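Local coordinates for GDSL-like Lipase (Parabacteroides distasonis, PDB 3P94), which probably hydrolyses ester bonds as a serine hydrolase of the GDSL/SGNH family, perhaps acting on lysophospholipids, at residues G29-D34 with G83-A88. Residues are numbered along the deposited sequence; the frame is centred on the assembly and turned at random. Where two conformers were deposited one is given.
Sequences GNSITD and GINDIA
The side chains of N30 and N85 meet amide against CB: N85 ND2 lies 3.3 Å from N30 CB, and the two amide planes are turned 69° apart, which rules out stacking. CB is no acceptor, so this is a van der Waals touch; the polar partner of N85 ND2 is the carbonyl O of Q57. In N30, CG between the backbone N and the carbonyl carbon (chi1 51°) sets the amide over the first turn of helix 31-34, and chi2 of 41° turns OD1 to I32 N, from which it accepts an N-cap bond at 3.0 Å. This leaves ND2 directed at the start of helix 84-87. The water 2.8 Å from N30 ND2 also accepts from I84 N. The water 2.7 Å from N30 ND2 also accepts from G83 N and N85 N, so ordered water joins the asparagine to three backbone amides of the second segment. Beside this polar link, I84 CG2 comes within 3.6 Å of N30 ND2, the two side chains crossing at about a right angle, while I32 CD1 touches the same methyl loosely. An alanine at N30 would probably leave I32 N without its cap and the two waters without their shared donor. S31 OG, in one of two conformers, bonds to H182 NE2, consistent with a Ser-His-Asp triad completed by D179. The helix starts follow adjacent parallel strands 23-29 and 75-81, and pair the GDS-like nucleophile block with the GxND block of flavodoxin-like SGNH hydrolases, where N85 is probably the oxyanion-hole asparagine, as in relatives.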
loop_
_atom_site.group_PDB
_atom_site.type_symbol
_atom_site.label_atom_id
_atom_site.label_comp_id
_atom_site.label_asym_id
_atom_site.label_seq_id
_atom_site.Cartn_x
_atom_site.Cartn_y
_atom_site.Cartn_z
ATOM N N GLY A 29 0.279 -3.733 1.920
ATOM C CA GLY A 29 1.265 -3.031 1.125
ATOM C C GLY A 29 2.537 -3.768 0.773
ATOM O O GLY A 29 2.674 -4.985 0.953
ATOM N N ASN A 30 3.462 -2.992 0.242
ATOM C CA ASN A 30 4.766 -3.414 -0.250
ATOM C C ASN A 30 5.884 -3.012 0.734
ATOM O O ASN A 30 5.663 -3.029 1.949
ATOM C CB ASN A 30 4.985 -2.804 -1.637
ATOM C CG ASN A 30 4.747 -1.302 -1.729
ATOM O OD1 ASN A 30 5.119 -0.503 -0.844
ATOM N ND2 ASN A 30 4.141 -0.888 -2.821
ATOM N N SER A 31 7.077 -2.658 0.197
ATOM C CA SER A 31 8.257 -2.268 0.978
ATOM C C SER A 31 8.028 -0.980 1.793
ATOM O O SER A 31 8.637 -0.809 2.854
ATOM C CB SER A 31 9.473 -2.108 0.067
ATOM O OG SER A 31 9.143 -1.435 -1.138
ATOM N N ILE A 32 7.153 -0.088 1.320
ATOM C CA ILE A 32 6.848 1.154 2.058
ATOM C C ILE A 32 6.089 0.798 3.354
ATOM O O ILE A 32 6.424 1.320 4.415
ATOM C CB ILE A 32 6.112 2.195 1.181
ATOM C CG1 ILE A 32 7.061 2.636 0.029
ATOM C CG2 ILE A 32 5.677 3.401 2.018
ATOM C CD1 ILE A 32 6.410 3.399 -1.100
ATOM N N THR A 33 5.125 -0.123 3.280
ATOM C CA THR A 33 4.399 -0.576 4.467
ATOM C C THR A 33 5.352 -1.447 5.318
ATOM O O THR A 33 5.396 -1.291 6.534
ATOM C CB THR A 33 3.094 -1.312 4.069
ATOM O OG1 THR A 33 2.288 -0.438 3.272
ATOM C CG2 THR A 33 2.283 -1.756 5.281
ATOM N N ASP A 34 6.131 -2.334 4.670
ATOM C CA ASP A 34 7.089 -3.224 5.364
ATOM C C ASP A 34 8.231 -2.438 6.089
ATOM O O ASP A 34 8.769 -2.912 7.088
ATOM C CB ASP A 34 7.691 -4.259 4.392
ATOM C CG ASP A 34 8.115 -5.582 5.022
ATOM O OD1 ASP A 34 7.955 -5.741 6.255
ATOM O OD2 ASP A 34 8.556 -6.475 4.276
ATOM N N GLY A 83 1.295 -0.589 -5.902
ATOM C CA GLY A 83 1.444 -0.229 -7.306
ATOM C C GLY A 83 2.832 0.190 -7.742
ATOM O O GLY A 83 3.152 0.055 -8.927
ATOM N N ILE A 84 3.669 0.713 -6.813
ATOM C CA ILE A 84 5.007 1.174 -7.190
ATOM C C ILE A 84 5.885 0.018 -7.713
ATOM O O ILE A 84 6.633 0.224 -8.672
ATOM C CB ILE A 84 5.730 2.000 -6.077
ATOM C CG1 ILE A 84 6.902 2.814 -6.659
ATOM C CG2 ILE A 84 6.235 1.130 -4.917
ATOM C CD1 ILE A 84 6.550 3.859 -7.703
ATOM N N ASN A 85 5.787 -1.184 -7.120
ATOM C CA ASN A 85 6.624 -2.301 -7.587
ATOM C C ASN A 85 6.115 -2.847 -8.933
ATOM O O ASN A 85 6.908 -3.393 -9.690
ATOM C CB ASN A 85 6.754 -3.382 -6.537
ATOM C CG ASN A 85 7.523 -2.886 -5.331
ATOM O OD1 ASN A 85 8.569 -2.232 -5.430
ATOM N ND2 ASN A 85 7.012 -3.159 -4.170
ATOM N N ASP A 86 4.829 -2.619 -9.260
ATOM C CA ASP A 86 4.276 -2.958 -10.582
ATOM C C ASP A 86 4.884 -2.026 -11.635
ATOM O O ASP A 86 5.202 -2.467 -12.737
ATOM C CB ASP A 86 2.752 -2.787 -10.599
ATOM C CG ASP A 86 1.981 -3.680 -9.666
ATOM O OD1 ASP A 86 2.039 -3.442 -8.435
ATOM O OD2 ASP A 86 1.296 -4.607 -10.165
ATOM N N ILE A 87 5.045 -0.730 -11.280
ATOM C CA ILE A 87 5.650 0.298 -12.153
ATOM C C ILE A 87 7.143 -0.054 -12.356
ATOM O O ILE A 87 7.672 0.119 -13.456
ATOM C CB ILE A 87 5.409 1.744 -11.587
ATOM C CG1 ILE A 87 3.890 2.079 -11.608
ATOM C CG2 ILE A 87 6.204 2.818 -12.380
ATOM C CD1 ILE A 87 3.449 3.369 -10.861
ATOM N N ALA A 88 7.782 -0.631 -11.328
ATOM C CA ALA A 88 9.184 -1.069 -11.409
ATOM C C ALA A 88 9.328 -2.448 -12.111
ATOM O O ALA A 88 10.459 -2.904 -12.329
ATOM C CB ALA A 88 9.787 -1.122 -10.017
HETATM O O HOH W 1 3.101 1.458 -3.853
HETATM O O HOH W 2 3.712 -2.291 -5.109
#